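Local structure of Protease/Reverse transcriptase/ribonuclease H (Eastern chimpanzee simian foamy virus, 7KSF) at residues 50-62 against 66-78. The protein combines a viral aspartic protease with a reverse transcriptase and ribonuclease H, which probably copy the RNA genome into DNA and degrade the RNA strand of hybrids. The protein carries 1 engineered substitution. Residues are numbered along the deposited sequence; the frame is centred on the assembly and turned at random.
Sequences EKQQNVYYVTFKV and KVEAEVIASPYEY
The ring of Tyr-57 lies across the opposing backbone, with Ala-69 N beneath one face, 3.8 Å from its plane and displaced toward the rim. CG is anti to the backbone N of Tyr-57 (chi1 -166°), which swings the ring over strand 66-74 and carries OH to the CB methylene of Glu-68; ring and carboxylate planes stand 75° apart. On the sheet's other side, one face of the Phe-60 ring receives Val-67, whose CB sits 4.2 Å from the centroid in a CH-pi contact, while CG1 packs on CZ and Val-67 O lies over the same ring's rim. This placement follows from a chi1 of 54°, with CG between the backbone N and the carbonyl carbon. At the edge of the Tyr-56 ring, near its plane, lies Val-71 O, which also accepts a nearly straight bond from Tyr-56 N (3.0 Å). The two strands form an antiparallel beta hairpin within the retroviral-type aspartic protease region, and strands 40-43 and 26-29 pair with its outer sides. Phe-60 N donates to Val-67 O at 3.0 Å, whereas the two bonds joining Val-58 and Ala-69 are weak. Val-58 CG2 meets Val-71 CG2 at 3.8 Å, the two side chains crossing at about a right angle, and both also touch Ile-28; Val-62 CG2 reaches Val-67 CG2 beyond Phe-60. Along the more polar face, Thr-59 runs beside Glu-68, OG1 against CG. The lysine pair on this face also lies side by side, with the like-charged Lys-61 NZ and Lys-66 NZ 5.1 Å apart.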
loop_
_atom_site.group_PDB
_atom_site.type_symbol
_atom_site.label_atom_id
_atom_site.label_comp_id
_atom_site.label_asym_id
_atom_site.label_seq_id
_atom_site.Cartn_x
_atom_site.Cartn_y
_atom_site.Cartn_z
ATOM N N GLU A 50 41.906 -17.269 20.931
ATOM C CA GLU A 50 41.297 -18.019 19.797
ATOM C C GLU A 50 40.761 -19.361 20.310
ATOM O O GLU A 50 41.573 -20.179 20.789
ATOM C CB GLU A 50 42.325 -18.229 18.685
ATOM C CG GLU A 50 42.674 -16.952 17.938
ATOM C CD GLU A 50 43.968 -17.018 17.145
ATOM O OE1 GLU A 50 44.056 -17.858 16.227
ATOM O OE2 GLU A 50 44.885 -16.230 17.448
ATOM N N LYS A 51 39.442 -19.568 20.212
ATOM C CA LYS A 51 38.819 -20.803 20.662
ATOM C C LYS A 51 39.327 -21.992 19.853
ATOM O O LYS A 51 39.548 -21.892 18.643
ATOM C CB LYS A 51 37.297 -20.704 20.546
ATOM C CG LYS A 51 36.666 -19.645 21.439
ATOM C CD LYS A 51 35.148 -19.661 21.321
ATOM C CE LYS A 51 34.499 -18.654 22.259
ATOM N NZ LYS A 51 33.013 -18.698 22.169
ATOM N N GLN A 52 39.507 -23.121 20.532
ATOM C CA GLN A 52 39.954 -24.352 19.899
ATOM C C GLN A 52 38.821 -25.371 19.881
ATOM O O GLN A 52 38.059 -25.488 20.846
ATOM C CB GLN A 52 41.173 -24.932 20.617
ATOM C CG GLN A 52 40.958 -25.208 22.090
ATOM C CD GLN A 52 42.185 -25.797 22.747
ATOM O OE1 GLN A 52 43.218 -25.983 22.102
ATOM N NE2 GLN A 52 42.083 -26.096 24.036
ATOM N N GLN A 53 38.713 -26.097 18.771
ATOM C CA GLN A 53 37.650 -27.068 18.560
ATOM C C GLN A 53 38.240 -28.357 18.003
ATOM O O GLN A 53 39.304 -28.359 17.379
ATOM C CB GLN A 53 36.571 -26.520 17.606
ATOM C CG GLN A 53 35.968 -25.186 18.042
ATOM C CD GLN A 53 34.960 -24.641 17.044
ATOM O OE1 GLN A 53 34.605 -25.312 16.074
ATOM N NE2 GLN A 53 34.500 -23.415 17.274
ATOM N N ASN A 54 37.533 -29.460 18.238
ATOM C CA ASN A 54 37.997 -30.762 17.784
ATOM C C ASN A 54 37.898 -30.880 16.265
ATOM O O ASN A 54 37.044 -30.265 15.623
ATOM C CB ASN A 54 37.188 -31.883 18.439
ATOM C CG ASN A 54 37.473 -32.016 19.919
ATOM O OD1 ASN A 54 38.033 -31.114 20.540
ATOM N ND2 ASN A 54 37.084 -33.147 20.495
ATOM N N VAL A 55 38.781 -31.696 15.699
ATOM C CA VAL A 55 38.865 -31.915 14.260
ATOM C C VAL A 55 38.620 -33.392 13.980
ATOM O O VAL A 55 39.158 -34.260 14.674
ATOM C CB VAL A 55 40.232 -31.468 13.700
ATOM C CG1 VAL A 55 40.283 -31.668 12.201
ATOM C CG2 VAL A 55 40.500 -30.012 14.050
ATOM N N TYR A 56 37.807 -33.669 12.960
ATOM C CA TYR A 56 37.447 -35.042 12.621
ATOM C C TYR A 56 37.727 -35.340 11.153
ATOM O O TYR A 56 38.374 -34.547 10.458
ATOM C CB TYR A 56 35.968 -35.306 12.925
ATOM C CG TYR A 56 35.480 -34.772 14.252
ATOM C CD1 TYR A 56 35.079 -33.448 14.387
ATOM C CD2 TYR A 56 35.392 -35.598 15.364
ATOM C CE1 TYR A 56 34.623 -32.957 15.593
ATOM C CE2 TYR A 56 34.934 -35.115 16.578
ATOM C CZ TYR A 56 34.551 -33.794 16.686
ATOM O OH TYR A 56 34.095 -33.312 17.892
ATOM N N TYR A 57 37.233 -36.482 10.675
ATOM C CA TYR A 57 37.342 -36.852 9.265
ATOM C C TYR A 57 36.201 -37.811 8.962
ATOM O O TYR A 57 36.255 -38.982 9.351
ATOM C CB TYR A 57 38.699 -37.481 8.964
ATOM C CG TYR A 57 39.031 -37.599 7.492
ATOM C CD1 TYR A 57 39.571 -36.529 6.791
ATOM C CD2 TYR A 57 38.819 -38.789 6.808
ATOM C CE1 TYR A 57 39.878 -36.636 5.444
ATOM C CE2 TYR A 57 39.127 -38.908 5.464
ATOM C CZ TYR A 57 39.655 -37.828 4.785
ATOM O OH TYR A 57 39.962 -37.940 3.446
ATOM N N VAL A 58 35.166 -37.315 8.280
ATOM C CA VAL A 58 33.935 -38.062 8.065
ATOM C C VAL A 58 33.661 -38.149 6.567
ATOM O O VAL A 58 34.232 -37.418 5.759
ATOM C CB VAL A 58 32.731 -37.431 8.797
ATOM C CG1 VAL A 58 32.936 -37.474 10.307
ATOM C CG2 VAL A 58 32.494 -36.005 8.324
ATOM N N THR A 59 32.758 -39.060 6.212
ATOM C CA THR A 59 32.340 -39.277 4.836
ATOM C C THR A 59 30.864 -38.940 4.692
ATOM O O THR A 59 30.059 -39.241 5.581
ATOM C CB THR A 59 32.591 -40.724 4.407
ATOM O OG1 THR A 59 33.953 -41.077 4.681
ATOM C CG2 THR A 59 32.327 -40.894 2.916
ATOM N N PHE A 60 30.514 -38.319 3.568
ATOM C CA PHE A 60 29.147 -37.896 3.313
ATOM C C PHE A 60 28.925 -37.819 1.809
ATOM O O PHE A 60 29.870 -37.703 1.027
ATOM C CB PHE A 60 28.845 -36.548 3.976
ATOM C CG PHE A 60 29.822 -35.467 3.614
ATOM C CD1 PHE A 60 29.596 -34.651 2.517
ATOM C CD2 PHE A 60 30.965 -35.266 4.369
ATOM C CE1 PHE A 60 30.490 -33.656 2.181
ATOM C CE2 PHE A 60 31.866 -34.273 4.037
ATOM C CZ PHE A 60 31.627 -33.467 2.941
ATOM N N LYS A 61 27.656 -37.879 1.415
ATOM C CA LYS A 61 27.274 -37.812 0.015
ATOM C C LYS A 61 26.963 -36.377 -0.386
ATOM O O LYS A 61 26.324 -35.636 0.364
ATOM C CB LYS A 61 26.056 -38.696 -0.261
ATOM C CG LYS A 61 26.272 -40.172 0.005
ATOM C CD LYS A 61 25.005 -40.963 -0.284
ATOM C CE LYS A 61 25.191 -42.440 0.030
ATOM N NZ LYS A 61 23.946 -43.222 -0.216
ATOM N N VAL A 62 27.425 -35.993 -1.571
ATOM C CA VAL A 62 27.078 -34.716 -2.189
ATOM C C VAL A 62 26.474 -35.040 -3.547
ATOM O O VAL A 62 27.170 -35.540 -4.441
ATOM C CB VAL A 62 28.290 -33.786 -2.327
ATOM C CG1 VAL A 62 27.937 -32.576 -3.175
ATOM C CG2 VAL A 62 28.776 -33.350 -0.955
ATOM N N LYS A 66 29.894 -39.836 -2.624
ATOM C CA LYS A 66 30.525 -39.710 -1.321
ATOM C C LYS A 66 31.718 -38.763 -1.378
ATOM O O LYS A 66 32.392 -38.632 -2.403
ATOM C CB LYS A 66 30.976 -41.080 -0.811
ATOM C CG LYS A 66 29.849 -42.081 -0.629
ATOM C CD LYS A 66 30.375 -43.392 -0.067
ATOM C CE LYS A 66 29.269 -44.429 0.035
ATOM N NZ LYS A 66 28.694 -44.754 -1.297
ATOM N N VAL A 67 31.974 -38.098 -0.251
ATOM C CA VAL A 67 33.078 -37.151 -0.114
ATOM C C VAL A 67 33.725 -37.358 1.246
ATOM O O VAL A 67 33.029 -37.429 2.266
ATOM C CB VAL A 67 32.615 -35.687 -0.273
ATOM C CG1 VAL A 67 33.727 -34.734 0.128
ATOM C CG2 VAL A 67 32.169 -35.418 -1.701
ATOM N N GLU A 68 35.049 -37.455 1.265
ATOM C CA GLU A 68 35.820 -37.549 2.499
ATOM C C GLU A 68 36.577 -36.244 2.706
ATOM O O GLU A 68 37.230 -35.753 1.781
ATOM C CB GLU A 68 36.797 -38.722 2.446
ATOM C CG GLU A 68 36.140 -40.074 2.240
ATOM C CD GLU A 68 37.151 -41.201 2.177
ATOM O OE1 GLU A 68 38.365 -40.904 2.182
ATOM O OE2 GLU A 68 36.736 -42.377 2.129
ATOM N N ALA A 69 36.490 -35.690 3.913
ATOM C CA ALA A 69 37.126 -34.408 4.167
ATOM C C ALA A 69 37.388 -34.237 5.657
ATOM O O ALA A 69 36.711 -34.826 6.503
ATOM C CB ALA A 69 36.273 -33.249 3.643
ATOM N N GLU A 70 38.395 -33.420 5.958
ATOM C CA GLU A 70 38.694 -33.008 7.324
ATOM C C GLU A 70 37.773 -31.855 7.701
ATOM O O GLU A 70 37.750 -30.824 7.018
ATOM C CB GLU A 70 40.160 -32.602 7.437
ATOM C CG GLU A 70 40.517 -31.864 8.709
ATOM C CD GLU A 70 41.930 -31.317 8.685
ATOM O OE1 GLU A 70 42.597 -31.444 7.636
ATOM O OE2 GLU A 70 42.373 -30.756 9.710
ATOM N N VAL A 71 37.011 -32.023 8.785
ATOM C CA VAL A 71 35.929 -31.105 9.113
ATOM C C VAL A 71 36.016 -30.668 10.569
ATOM O O VAL A 71 36.644 -31.318 11.409
ATOM C CB VAL A 71 34.541 -31.728 8.840
ATOM C CG1 VAL A 71 34.357 -31.995 7.354
ATOM C CG2 VAL A 71 34.372 -33.008 9.644
ATOM N N ILE A 72 35.368 -29.537 10.854
ATOM C CA ILE A 72 35.123 -29.075 12.217
ATOM C C ILE A 72 33.618 -29.020 12.420
ATOM O O ILE A 72 32.848 -29.492 11.576
ATOM C CB ILE A 72 35.754 -27.699 12.492
ATOM C CG1 ILE A 72 35.171 -26.633 11.568
ATOM C CG2 ILE A 72 37.262 -27.760 12.325
ATOM C CD1 ILE A 72 35.598 -25.232 11.943
ATOM N N ALA A 73 33.187 -28.425 13.526
ATOM C CA ALA A 73 31.774 -28.318 13.848
ATOM C C ALA A 73 31.195 -27.005 13.322
ATOM O O ALA A 73 31.913 -26.110 12.871
ATOM C CB ALA A 73 31.565 -28.432 15.357
ATOM N N SER A 74 29.864 -26.904 13.383
ATOM C CA SER A 74 29.141 -25.727 12.937
ATOM C C SER A 74 27.862 -25.610 13.750
ATOM O O SER A 74 27.069 -26.563 13.773
ATOM C CB SER A 74 28.806 -25.783 11.448
ATOM O OG SER A 74 27.908 -24.748 11.087
ATOM N N PRO A 75 27.628 -24.474 14.412
ATOM C CA PRO A 75 26.353 -24.275 15.108
ATOM C C PRO A 75 25.168 -24.104 14.173
ATOM O O PRO A 75 24.037 -23.975 14.656
ATOM C CB PRO A 75 26.602 -22.995 15.918
ATOM C CG PRO A 75 27.657 -22.267 15.142
ATOM C CD PRO A 75 28.540 -23.329 14.562
ATOM N N TYR A 76 25.384 -24.107 12.862
ATOM C CA TYR A 76 24.320 -23.878 11.901
ATOM C C TYR A 76 23.712 -25.199 11.441
ATOM O O TYR A 76 24.182 -26.286 11.780
ATOM C CB TYR A 76 24.850 -23.089 10.702
ATOM C CG TYR A 76 25.634 -21.851 11.071
ATOM C CD1 TYR A 76 27.004 -21.774 10.834
ATOM C CD2 TYR A 76 25.011 -20.758 11.659
ATOM C CE1 TYR A 76 27.724 -20.641 11.169
ATOM C CE2 TYR A 76 25.724 -19.621 11.998
ATOM C CZ TYR A 76 27.081 -19.569 11.752
ATOM O OH TYR A 76 27.795 -18.443 12.090
ATOM N N GLU A 77 22.641 -25.092 10.653
ATOM C CA GLU A 77 21.942 -26.251 10.119
ATOM C C GLU A 77 22.393 -26.629 8.713
ATOM O O GLU A 77 21.955 -27.662 8.199
ATOM C CB GLU A 77 20.426 -26.003 10.116
ATOM C CG GLU A 77 19.933 -25.049 9.030
ATOM C CD GLU A 77 20.226 -23.587 9.333
ATOM O OE1 GLU A 77 20.722 -23.286 10.439
ATOM O OE2 GLU A 77 19.954 -22.737 8.458
ATOM N N TYR A 78 23.247 -25.828 8.085
ATOM C CA TYR A 78 23.753 -26.121 6.755
ATOM C C TYR A 78 25.209 -26.566 6.834
ATOM O O TYR A 78 25.900 -26.335 7.830
ATOM C CB TYR A 78 23.624 -24.900 5.837
ATOM C CG TYR A 78 24.545 -23.761 6.207
ATOM C CD1 TYR A 78 24.183 -22.839 7.183
ATOM C CD2 TYR A 78 25.776 -23.606 5.583
ATOM C CE1 TYR A 78 25.025 -21.794 7.525
ATOM C CE2 TYR A 78 26.622 -22.567 5.920
ATOM C CZ TYR A 78 26.245 -21.665 6.890
ATOM O OH TYR A 78 27.083 -20.628 7.232
#